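Local coordinates for ScaE cell-surface anchored scaffoldin protein (Ruminococcus flavefaciens, PDB 2ZF9), which probably anchors cellulosome components to the bacterial cell surface, this part of the chain being its type III cohesin module, which binds dockerin modules, at residues A[35-40]-A[52-57]; A[60-65]-A[120-125]; A[65-70]-A[112-117]; A[92-97]-A[124-129]. All blocks are in the same frame, centred on the assembly; numbering follows the deposited sequence.

Contact 1 of 4, residues A[35-40]-A[52-57]; sequences SITKKT and TMELSV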
loop_
_atom_site.group_PDB
_atom_site.type_symbol
_atom_site.label_atom_id
_atom_site.label_comp_id
_atom_site.label_asym_id
_atom_site.label_seq_id
_atom_site.Cartn_x
_atom_site.Cartn_y
_atom_site.Cartn_z
ATOM N N SER A 35 -0.958 1.472 -5.657
ATOM C CA SER A 35 -1.304 0.143 -6.162
ATOM C C SER A 35 -0.412 -0.923 -5.549
ATOM O O SER A 35 0.776 -0.677 -5.260
ATOM C CB SER A 35 -1.246 0.103 -7.707
ATOM O OG SER A 35 0.035 0.439 -8.167
ATOM N N ILE A 36 -0.989 -2.102 -5.336
ATOM C CA ILE A 36 -0.228 -3.262 -4.833
ATOM C C ILE A 36 -0.183 -4.297 -5.940
ATOM O O ILE A 36 -1.152 -4.452 -6.700
ATOM C CB ILE A 36 -0.861 -3.829 -3.574
ATOM C CG1 ILE A 36 -0.726 -2.800 -2.423
ATOM C CG2 ILE A 36 -0.277 -5.237 -3.211
ATOM C CD1 ILE A 36 -1.510 -3.205 -1.159
ATOM N N THR A 37 0.957 -4.982 -6.018
ATOM C CA THR A 37 1.214 -6.050 -6.984
ATOM C C THR A 37 0.025 -7.003 -7.134
ATOM O O THR A 37 -0.549 -7.459 -6.153
ATOM C CB THR A 37 2.475 -6.870 -6.554
ATOM O OG1 THR A 37 3.565 -5.968 -6.256
ATOM C CG2 THR A 37 2.892 -7.845 -7.668
ATOM N N LYS A 38 -0.305 -7.311 -8.384
ATOM C CA LYS A 38 -1.263 -8.383 -8.702
ATOM C C LYS A 38 -0.470 -9.538 -9.251
ATOM O O LYS A 38 -0.057 -9.519 -10.416
ATOM C CB LYS A 38 -2.293 -7.887 -9.723
ATOM C CG LYS A 38 -3.209 -6.840 -9.139
ATOM C CD LYS A 38 -4.027 -6.183 -10.222
ATOM C CE LYS A 38 -4.962 -5.157 -9.619
ATOM N NZ LYS A 38 -5.939 -4.627 -10.620
ATOM N N LYS A 39 -0.216 -10.525 -8.389
ATOM C CA LYS A 39 0.720 -11.578 -8.720
ATOM C C LYS A 39 -0.027 -12.869 -9.027
ATOM O O LYS A 39 -0.861 -13.306 -8.226
ATOM C CB LYS A 39 1.702 -11.800 -7.556
ATOM C CG LYS A 39 2.788 -12.842 -7.815
ATOM C CD LYS A 39 3.803 -12.359 -8.869
ATOM C CE LYS A 39 5.014 -11.704 -8.254
ATOM N NZ LYS A 39 6.216 -12.142 -9.034
ATOM N N THR A 40 0.308 -13.494 -10.160
ATOM C CA THR A 40 -0.216 -14.837 -10.462
ATOM C C THR A 40 0.909 -15.862 -10.441
ATOM O O THR A 40 1.956 -15.662 -11.045
ATOM C CB THR A 40 -0.989 -14.887 -11.798
ATOM O OG1 THR A 40 -2.012 -13.885 -11.802
ATOM C CG2 THR A 40 -1.651 -16.274 -12.015
ATOM N N THR A 52 7.681 -11.558 -3.434
ATOM C CA THR A 52 7.960 -10.127 -3.304
ATOM C C THR A 52 6.784 -9.292 -3.801
ATOM O O THR A 52 6.364 -9.411 -4.951
ATOM C CB THR A 52 9.228 -9.740 -4.081
ATOM O OG1 THR A 52 10.331 -10.420 -3.481
ATOM C CG2 THR A 52 9.478 -8.198 -3.990
HETATM N N MSE A 53 6.243 -8.464 -2.910
HETATM C CA MSE A 53 5.116 -7.587 -3.226
HETATM C C MSE A 53 5.559 -6.131 -3.135
HETATM O O MSE A 53 6.463 -5.809 -2.358
HETATM C CB MSE A 53 3.982 -7.850 -2.225
HETATM C CG MSE A 53 3.470 -9.328 -2.213
HETATM SE SE MSE A 53 2.577 -9.736 -3.939
HETATM C CE MSE A 53 0.854 -8.801 -3.562
ATOM N N GLU A 54 4.933 -5.265 -3.936
ATOM C CA GLU A 54 5.255 -3.827 -3.974
ATOM C C GLU A 54 4.027 -2.948 -3.823
ATOM O O GLU A 54 3.004 -3.175 -4.476
ATOM C CB GLU A 54 5.949 -3.461 -5.299
ATOM C CG GLU A 54 7.319 -4.138 -5.455
ATOM C CD GLU A 54 7.891 -4.031 -6.852
ATOM O OE1 GLU A 54 7.132 -3.940 -7.858
ATOM O OE2 GLU A 54 9.134 -4.024 -6.925
ATOM N N LEU A 55 4.143 -1.939 -2.963
ATOM C CA LEU A 55 3.208 -0.834 -2.948
ATOM C C LEU A 55 3.827 0.295 -3.751
ATOM O O LEU A 55 4.909 0.792 -3.416
ATOM C CB LEU A 55 2.890 -0.380 -1.514
ATOM C CG LEU A 55 2.050 0.897 -1.287
ATOM C CD1 LEU A 55 0.644 0.738 -1.805
ATOM C CD2 LEU A 55 1.977 1.198 0.230
ATOM N N SER A 56 3.144 0.686 -4.830
ATOM C CA SER A 56 3.642 1.745 -5.729
ATOM C C SER A 56 2.786 3.002 -5.715
ATOM O O SER A 56 1.600 2.943 -5.372
ATOM C CB SER A 56 3.711 1.202 -7.177
ATOM O OG SER A 56 4.687 0.158 -7.235
ATOM N N VAL A 57 3.405 4.122 -6.112
ATOM C CA VAL A 57 2.762 5.443 -6.214
ATOM C C VAL A 57 2.868 5.924 -7.661
ATOM O O VAL A 57 3.912 5.783 -8.288
ATOM C CB VAL A 57 3.495 6.498 -5.340
ATOM C CG1 VAL A 57 2.877 7.883 -5.539
ATOM C CG2 VAL A 57 3.454 6.138 -3.858
HETATM O O HOH W 1 0.268 3.254 -8.515
HETATM O O HOH W 2 4.435 -4.669 -8.321
#
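T37 OG1 is gripped from two sides: E54 N donates to it at 2.8 Å, and a water lies 2.6 Å from T37 OG1. The same water donates to E54 OE1, linking the two side chains above the strands. This hydroxyl stands where a backbone carbonyl would normally take the E54 amide. T37 can offer it because OG1 lies beside its own backbone N, anti to the carbonyl carbon (chi1 -49°). T37 N completes the pair by donating to E54 O at 3.1 Å, in the carbonyl plane, so one residue supplies both donor and acceptor to E54.

Before this break the antiparallel ladder of the hairpin is regular. S35 and S56 form a hydrogen-bonded pair, S56 N to S35 O at 2.8 Å being nearly straight (173°). I36 and L55 follow as a non-hydrogen-bonded pair with their side chains on the opposite face from the serines, I36 CG1 meeting L55 CD1 at 3.8 Å. The selenomethionine M53 bends at chi2 and chi3 and brings its methyl CE to 3.8 Å from I36 CG2, the two side chains crossing at about a right angle. Its SE lies 3.9 Å from T37 CB, the T37 and M53 side chains crossing at a slant.

The hairpin of strands 33-41 and 50-58 belongs to the beta-sandwich characteristic of cohesins. I36, M53 and L55 turn their apolar ends onto V145 and V147 of strand 142-149, while strands 180-187 and 124-132 flank the hairpin as backbone neighbours.

Contact 2 of 4, residues A[60-65]-A[120-125]; sequences AADKYA and NGKDGV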
loop_
_atom_site.group_PDB
_atom_site.type_symbol
_atom_site.label_atom_id
_atom_site.label_comp_id
_atom_site.label_asym_id
_atom_site.label_seq_id
_atom_site.Cartn_x
_atom_site.Cartn_y
_atom_site.Cartn_z
ATOM N N ALA A 60 1.903 11.363 -8.338
ATOM C CA ALA A 60 2.110 12.261 -7.194
ATOM C C ALA A 60 3.541 12.814 -7.072
ATOM O O ALA A 60 3.869 13.394 -6.039
ATOM C CB ALA A 60 1.739 11.530 -5.908
ATOM N N ALA A 61 4.389 12.621 -8.095
ATOM C CA ALA A 61 5.805 12.991 -7.979
ATOM C C ALA A 61 5.926 14.468 -7.655
ATOM O O ALA A 61 5.228 15.282 -8.242
ATOM C CB ALA A 61 6.561 12.657 -9.266
ATOM N N ASP A 62 6.805 14.792 -6.707
ATOM C CA ASP A 62 7.054 16.152 -6.223
ATOM C C ASP A 62 5.876 16.825 -5.547
ATOM O O ASP A 62 5.894 18.031 -5.330
ATOM C CB ASP A 62 7.653 17.044 -7.335
ATOM C CG ASP A 62 8.875 16.404 -7.973
ATOM O OD1 ASP A 62 9.728 15.886 -7.222
ATOM O OD2 ASP A 62 8.963 16.398 -9.217
ATOM N N LYS A 63 4.864 16.044 -5.166
ATOM C CA LYS A 63 3.657 16.645 -4.550
ATOM C C LYS A 63 3.343 16.159 -3.140
ATOM O O LYS A 63 2.381 16.633 -2.507
ATOM C CB LYS A 63 2.422 16.321 -5.406
ATOM C CG LYS A 63 2.508 16.776 -6.864
ATOM C CD LYS A 63 2.698 18.270 -6.959
ATOM C CE LYS A 63 2.713 18.718 -8.437
ATOM N NZ LYS A 63 2.817 20.219 -8.431
ATOM N N TYR A 64 4.092 15.183 -2.660
ATOM C CA TYR A 64 3.807 14.631 -1.342
ATOM C C TYR A 64 5.068 14.383 -0.544
ATOM O O TYR A 64 6.193 14.426 -1.089
ATOM C CB TYR A 64 2.959 13.329 -1.484
ATOM C CG TYR A 64 3.809 12.129 -1.911
ATOM C CD1 TYR A 64 4.136 11.921 -3.259
ATOM C CD2 TYR A 64 4.295 11.224 -0.973
ATOM C CE1 TYR A 64 4.928 10.828 -3.637
ATOM C CE2 TYR A 64 5.100 10.133 -1.347
ATOM C CZ TYR A 64 5.418 9.959 -2.682
ATOM O OH TYR A 64 6.206 8.912 -3.074
ATOM N N ALA A 65 4.874 14.112 0.751
ATOM C CA ALA A 65 5.959 13.705 1.649
ATOM C C ALA A 65 5.463 12.860 2.828
ATOM O O ALA A 65 6.147 11.907 3.214
ATOM C CB ALA A 65 6.683 14.925 2.216
ATOM N N ASN A 120 9.337 15.951 -1.634
ATOM C CA ASN A 120 10.218 15.237 -2.528
ATOM C C ASN A 120 9.944 13.733 -2.646
ATOM O O ASN A 120 10.788 12.972 -3.115
ATOM C CB ASN A 120 11.710 15.562 -2.214
ATOM C CG ASN A 120 12.106 15.231 -0.801
ATOM O OD1 ASN A 120 11.311 14.675 -0.036
ATOM N ND2 ASN A 120 13.360 15.563 -0.428
ATOM N N GLY A 121 8.730 13.307 -2.301
ATOM C CA GLY A 121 8.294 11.982 -2.738
ATOM C C GLY A 121 8.239 11.873 -4.268
ATOM O O GLY A 121 7.993 12.864 -4.963
ATOM N N LYS A 122 8.449 10.666 -4.780
ATOM C CA LYS A 122 8.428 10.383 -6.219
ATOM C C LYS A 122 7.425 9.269 -6.546
ATOM O O LYS A 122 6.841 8.652 -5.654
ATOM C CB LYS A 122 9.838 9.946 -6.674
ATOM C CG LYS A 122 10.959 10.994 -6.442
ATOM C CD LYS A 122 10.743 12.217 -7.367
ATOM C CE LYS A 122 12.011 13.103 -7.440
ATOM N NZ LYS A 122 11.721 14.312 -8.293
ATOM N N ASP A 123 7.211 9.034 -7.840
ATOM C CA ASP A 123 6.434 7.910 -8.283
ATOM C C ASP A 123 7.336 6.677 -8.292
ATOM O O ASP A 123 8.566 6.801 -8.221
ATOM C CB ASP A 123 5.928 8.188 -9.693
ATOM C CG ASP A 123 4.749 9.129 -9.712
ATOM O OD1 ASP A 123 4.214 9.516 -8.635
ATOM O OD2 ASP A 123 4.347 9.492 -10.839
ATOM N N GLY A 124 6.732 5.501 -8.394
ATOM C CA GLY A 124 7.486 4.257 -8.411
ATOM C C GLY A 124 7.203 3.424 -7.168
ATOM O O GLY A 124 6.195 3.640 -6.470
ATOM N N VAL A 125 8.086 2.485 -6.868
ATOM C CA VAL A 125 7.879 1.590 -5.711
ATOM C C VAL A 125 8.180 2.326 -4.384
ATOM O O VAL A 125 9.312 2.788 -4.147
ATOM C CB VAL A 125 8.786 0.327 -5.785
ATOM C CG1 VAL A 125 8.661 -0.523 -4.503
ATOM C CG2 VAL A 125 8.403 -0.533 -6.974
HETATM O O HOH W 3 3.697 11.983 -11.294
#
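D62 N donates to G121 O at 2.9 Å, docking the type II beta turn A60-K63 of this cohesin module onto the loop that leads into strand 124-132. The tight part lies around Y64 and G121. G121 N returns a bond to Y64 O at 3.0 Å, and its CA sits over one face of the Y64 ring, 3.8 Å from the centroid and displaced toward the rim, in a CH-pi contact. Having no side chain, G121 lets the ring lie directly against the backbone. Chi1 of 77° puts Y64 CG between its backbone N and carbonyl carbon, and the ring beyond it lies on G121. Its surroundings are closed further by F159, which stacks with the ring, and by V57 and M171.

The outer side is looser and carries charge. K122 leaves its backbone heading away from the turn, then bends at chi2 and comes back, so that NZ reaches D62 OD1 in a salt bridge of 2.8 Å on the syn lone pair. At the other end D123 OD1 accepts from A60 N at 3.0 Å, also on its syn lone pair, while D123 OD2 takes the amide of G59 and a water. One carboxylate thus holds the approach to the turn with both oxygens. Back at the packed end, Y64 OH donates to K122 O at 2.7 Å, on a carbonyl lone pair and in the plane of the ring.

Contact 3 of 4, residues A[65-70]-A[112-117]; sequences AATGLH and TATGSS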
loop_
_atom_site.group_PDB
_atom_site.type_symbol
_atom_site.label_atom_id
_atom_site.label_comp_id
_atom_site.label_asym_id
_atom_site.label_seq_id
_atom_site.Cartn_x
_atom_site.Cartn_y
_atom_site.Cartn_z
ATOM N N ALA A 65 4.874 14.112 0.751
ATOM C CA ALA A 65 5.959 13.705 1.649
ATOM C C ALA A 65 5.463 12.860 2.828
ATOM O O ALA A 65 6.147 11.907 3.214
ATOM C CB ALA A 65 6.683 14.925 2.216
ATOM N N ALA A 66 4.362 13.289 3.456
ATOM C CA ALA A 66 3.891 12.678 4.707
ATOM C C ALA A 66 2.930 11.541 4.340
ATOM O O ALA A 66 1.882 11.802 3.744
ATOM C CB ALA A 66 3.170 13.689 5.538
ATOM N N THR A 67 3.285 10.298 4.678
ATOM C CA THR A 67 2.401 9.144 4.407
ATOM C C THR A 67 2.302 8.286 5.660
ATOM O O THR A 67 3.218 8.268 6.520
ATOM C CB THR A 67 2.867 8.230 3.225
ATOM O OG1 THR A 67 4.046 7.498 3.602
ATOM C CG2 THR A 67 3.142 9.043 1.951
ATOM N N GLY A 68 1.176 7.610 5.781
ATOM C CA GLY A 68 0.971 6.641 6.869
ATOM C C GLY A 68 0.057 5.635 6.199
ATOM O O GLY A 68 -1.082 5.971 5.821
ATOM N N LEU A 69 0.562 4.429 5.968
ATOM C CA LEU A 69 -0.183 3.478 5.140
ATOM C C LEU A 69 -0.182 2.112 5.772
ATOM O O LEU A 69 0.895 1.537 6.002
ATOM C CB LEU A 69 0.388 3.432 3.733
ATOM C CG LEU A 69 0.309 4.742 2.928
ATOM C CD1 LEU A 69 1.145 4.590 1.667
ATOM C CD2 LEU A 69 -1.142 5.081 2.538
ATOM N N HIS A 70 -1.382 1.604 6.077
ATOM C CA HIS A 70 -1.506 0.274 6.650
ATOM C C HIS A 70 -1.773 -0.717 5.537
ATOM O O HIS A 70 -2.673 -0.528 4.720
ATOM C CB HIS A 70 -2.659 0.205 7.651
ATOM C CG HIS A 70 -2.361 0.868 8.959
ATOM N ND1 HIS A 70 -2.647 2.191 9.202
ATOM C CD2 HIS A 70 -1.842 0.374 10.113
ATOM C CE1 HIS A 70 -2.307 2.497 10.443
ATOM N NE2 HIS A 70 -1.821 1.405 11.022
ATOM N N THR A 112 3.312 1.445 7.535
ATOM C CA THR A 112 4.469 2.155 6.959
ATOM C C THR A 112 4.237 3.648 7.089
ATOM O O THR A 112 3.093 4.097 7.043
ATOM C CB THR A 112 4.655 1.824 5.458
ATOM O OG1 THR A 112 3.485 2.262 4.720
ATOM C CG2 THR A 112 4.932 0.285 5.261
ATOM N N ALA A 113 5.309 4.433 7.224
ATOM C CA ALA A 113 5.176 5.904 7.375
ATOM C C ALA A 113 6.387 6.569 6.742
ATOM O O ALA A 113 7.474 6.004 6.738
ATOM C CB ALA A 113 5.061 6.337 8.881
ATOM N N THR A 114 6.155 7.723 6.121
ATOM C CA THR A 114 7.244 8.515 5.533
ATOM C C THR A 114 7.004 9.966 5.914
ATOM O O THR A 114 5.878 10.383 6.236
ATOM C CB THR A 114 7.312 8.438 3.984
ATOM O OG1 THR A 114 6.154 9.079 3.416
ATOM C CG2 THR A 114 7.445 6.976 3.459
ATOM N N GLY A 115 8.075 10.733 5.865
ATOM C CA GLY A 115 8.001 12.173 6.118
ATOM C C GLY A 115 9.176 12.821 5.444
ATOM O O GLY A 115 10.117 12.139 5.065
ATOM N N SER A 116 9.139 14.152 5.319
ATOM C CA SER A 116 10.248 14.891 4.753
ATOM C C SER A 116 10.023 16.389 5.001
ATOM O O SER A 116 8.909 16.811 5.396
ATOM C CB SER A 116 10.323 14.643 3.249
ATOM O OG SER A 116 11.656 14.804 2.815
ATOM N N SER A 117 11.060 17.184 4.762
ATOM C CA SER A 117 10.974 18.634 5.010
ATOM C C SER A 117 10.479 19.373 3.773
ATOM O O SER A 117 10.085 20.522 3.876
ATOM C CB SER A 117 12.334 19.199 5.459
ATOM O OG SER A 117 13.332 18.932 4.479
HETATM O O HOH W 4 4.421 4.878 3.824
#
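T114 OG1 donates to A65 O at 2.8 Å, and T67 OG1 lies 2.6 Å from that same T114 hydroxyl. The T67 hydroxyl may donate to T114 OG1, but a water 2.7 Å from T67 OG1 is also within its reach, and which one it faces is not settled. This water donates to T112 OG1, which in turn donates to L69 O at 3.0 Å. L69 O also accepts from T112 N, so a side chain and its own amide hold one carbonyl together. T112 reaches it because OG1 sits between the backbone N and carbonyl carbon (chi1 62°), the position that T67 and T114 also adopt.

The backbones form a regular antiparallel ladder. T67 with T114 and L69 with T112 are hydrogen-bonded pairs, and G68 with A113 the non-hydrogen-bonded pair between them. The two amides of the T67-T114 pair approach each other's carbonyl from above its plane, whereas L69 N to T112 O, at 2.8 Å, stays much nearer the plane. At the end of the ladder A65 CB meets S116 CB at 3.8 Å, while the S116 hydroxyl turns to N120. On the far side of strand 66-73, A65 and A66 both face T160, a classic beta bulge. The face bearing the threonines and L69 turns inward, with L69 on L126 and T112 on W127.

Two hydroxyls therefore end on main-chain oxygens, A65 O and L69 O, which suggests that the backbone, the T67-T114 contact and one bridging water together meet the needs of these buried hydroxyls.

Contact 4 of 4, residues A[92-97]-A[124-129]; sequences RAARLL and GVLWSF
A93 N donates to V125 O at 2.9 Å, bent to 145° and coming from above the carbonyl plane, where a 3-10 segment at R92-A93 runs up against the start of strand 124-132. A93 CB lies against the same strand, 3.3 Å from V125 O and 3.4 Å from G124 O, so the methyl rests on two consecutive carbonyls. L126 supplies the apolar partner. Its CG is anti to the backbone N (chi1 -164°), and its CD1 methyl touches A94 CB at 3.9 Å and A93 CB at 4.0 Å. L97 CD1 approaches the same methyl more loosely.

The strand is not regular here: L126 and W127 both stand opposite L55, a classic beta bulge, and L126 also has a backbone bond to G91 just before the 3-10 segment. On the other side of the contact A94-L97 forms a type I beta turn, and K100 NZ binds both A94 O and L97 O. The contact ties the connection between strands 89-90 and 99-106 onto strand 124-132 of the cohesin sandwich.

Away from the strand, the two arginines lie against each other. R92 NH1 sits over the centre of the R95 guanidinium, 3.4 Å above its plane, an approach of like charges that the nearby carbonyl probably eases. R95 NH1 reaches R92 O at 2.9 Å from one face of that carbonyl, and R95 N reaches it from the opposite face.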
loop_
_atom_site.group_PDB
_atom_site.type_symbol
_atom_site.label_atom_id
_atom_site.label_comp_id
_atom_site.label_asym_id
_atom_site.label_seq_id
_atom_site.Cartn_x
_atom_site.Cartn_y
_atom_site.Cartn_z
ATOM N N ARG A 92 12.418 3.058 -4.613
ATOM C CA ARG A 92 12.817 4.287 -5.319
ATOM C C ARG A 92 11.879 5.459 -5.161
ATOM O O ARG A 92 12.340 6.584 -5.160
ATOM C CB ARG A 92 13.022 4.029 -6.817
ATOM C CG ARG A 92 14.343 3.350 -7.104
ATOM C CD ARG A 92 14.876 3.741 -8.480
ATOM N NE ARG A 92 15.946 4.722 -8.334
ATOM C CZ ARG A 92 15.972 5.917 -8.908
ATOM N NH1 ARG A 92 15.005 6.314 -9.726
ATOM N NH2 ARG A 92 16.998 6.705 -8.676
ATOM N N ALA A 93 10.570 5.222 -5.056
ATOM C CA ALA A 93 9.644 6.338 -4.827
ATOM C C ALA A 93 9.969 7.129 -3.547
ATOM O O ALA A 93 9.664 8.310 -3.459
ATOM C CB ALA A 93 8.191 5.835 -4.784
ATOM N N ALA A 94 10.522 6.454 -2.537
ATOM C CA ALA A 94 10.829 7.090 -1.249
ATOM C C ALA A 94 12.295 7.532 -1.093
ATOM O O ALA A 94 12.725 7.880 0.005
ATOM C CB ALA A 94 10.411 6.162 -0.082
ATOM N N ARG A 95 13.060 7.520 -2.190
ATOM C CA ARG A 95 14.543 7.639 -2.101
ATOM C C ARG A 95 14.993 8.970 -1.535
ATOM O O ARG A 95 16.032 9.036 -0.891
ATOM C CB ARG A 95 15.227 7.395 -3.464
ATOM C CG ARG A 95 14.830 8.419 -4.532
ATOM C CD ARG A 95 15.468 8.050 -5.873
ATOM N NE ARG A 95 15.211 9.029 -6.937
ATOM C CZ ARG A 95 14.117 9.057 -7.692
ATOM N NH1 ARG A 95 13.121 8.173 -7.501
ATOM N NH2 ARG A 95 14.022 9.949 -8.658
ATOM N N LEU A 96 14.207 10.029 -1.747
ATOM C CA LEU A 96 14.538 11.346 -1.201
ATOM C C LEU A 96 13.824 11.661 0.111
ATOM O O LEU A 96 14.175 12.633 0.772
ATOM C CB LEU A 96 14.181 12.452 -2.198
ATOM C CG LEU A 96 14.717 12.288 -3.625
ATOM C CD1 LEU A 96 14.261 13.499 -4.445
ATOM C CD2 LEU A 96 16.261 12.102 -3.634
ATOM N N LEU A 97 12.809 10.870 0.492
ATOM C CA LEU A 97 12.091 11.166 1.748
ATOM C C LEU A 97 13.020 10.963 2.929
ATOM O O LEU A 97 13.730 9.972 2.984
ATOM C CB LEU A 97 10.812 10.316 1.875
ATOM C CG LEU A 97 9.819 10.537 0.729
ATOM C CD1 LEU A 97 8.746 9.446 0.755
ATOM C CD2 LEU A 97 9.149 11.897 0.783
ATOM N N GLY A 124 6.732 5.501 -8.394
ATOM C CA GLY A 124 7.486 4.257 -8.411
ATOM C C GLY A 124 7.203 3.424 -7.168
ATOM O O GLY A 124 6.195 3.640 -6.470
ATOM N N VAL A 125 8.086 2.485 -6.868
ATOM C CA VAL A 125 7.879 1.590 -5.711
ATOM C C VAL A 125 8.180 2.326 -4.384
ATOM O O VAL A 125 9.312 2.788 -4.147
ATOM C CB VAL A 125 8.786 0.327 -5.785
ATOM C CG1 VAL A 125 8.661 -0.523 -4.503
ATOM C CG2 VAL A 125 8.403 -0.533 -6.974
ATOM N N LEU A 126 7.172 2.414 -3.516
ATOM C CA LEU A 126 7.350 3.028 -2.219
ATOM C C LEU A 126 7.885 2.004 -1.207
ATOM O O LEU A 126 8.857 2.285 -0.453
ATOM C CB LEU A 126 6.022 3.667 -1.761
ATOM C CG LEU A 126 6.046 4.679 -0.620
ATOM C CD1 LEU A 126 6.670 5.967 -1.087
ATOM C CD2 LEU A 126 4.610 4.928 -0.031
ATOM N N TRP A 127 7.254 0.817 -1.168
ATOM C CA TRP A 127 7.680 -0.221 -0.229
ATOM C C TRP A 127 7.664 -1.558 -0.915
ATOM O O TRP A 127 6.787 -1.830 -1.751
ATOM C CB TRP A 127 6.761 -0.287 0.987
ATOM C CG TRP A 127 6.848 0.882 1.835
ATOM C CD1 TRP A 127 5.972 1.958 1.867
ATOM C CD2 TRP A 127 7.839 1.134 2.834
ATOM N NE1 TRP A 127 6.403 2.868 2.796
ATOM C CE2 TRP A 127 7.538 2.386 3.410
ATOM C CE3 TRP A 127 8.967 0.421 3.294
ATOM C CZ2 TRP A 127 8.314 2.951 4.445
ATOM C CZ3 TRP A 127 9.736 0.982 4.316
ATOM C CH2 TRP A 127 9.399 2.232 4.886
ATOM N N SER A 128 8.660 -2.378 -0.590
ATOM C CA SER A 128 8.681 -3.741 -1.032
ATOM C C SER A 128 8.640 -4.659 0.215
ATOM O O SER A 128 9.199 -4.329 1.253
ATOM C CB SER A 128 9.972 -3.926 -1.860
ATOM O OG SER A 128 10.225 -5.270 -2.058
ATOM N N PHE A 129 8.008 -5.820 0.110
ATOM C CA PHE A 129 7.842 -6.722 1.259
ATOM C C PHE A 129 7.542 -8.128 0.739
ATOM O O PHE A 129 7.228 -8.307 -0.442
ATOM C CB PHE A 129 6.720 -6.237 2.231
ATOM C CG PHE A 129 5.366 -5.996 1.553
ATOM C CD1 PHE A 129 5.152 -4.852 0.783
ATOM C CD2 PHE A 129 4.319 -6.937 1.682
ATOM C CE1 PHE A 129 3.904 -4.614 0.183
ATOM C CE2 PHE A 129 3.067 -6.705 1.079
ATOM C CZ PHE A 129 2.875 -5.546 0.320
#

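In the fold
From the N terminus, contact 1 closes first, joining strands 33-41 and 50-58 as a hairpin before the others begin. Contact 2 opens at 60-65 and closes a long loop only at 120-125. Contact 3 is nested inside it, pairing strands 66-73 and 109-115, with A65 common to both. Contact 4 starts at 92-97, within the loop of contact 3, and ends beyond it, so the two cross; it shares G124 and V125 with contact 2. Strand 124-132 runs beside strand 50-58, bringing contacts 2 and 4 against contact 1, while L97 packs between contacts 2 and 3 and L55 meets L69 across the interior.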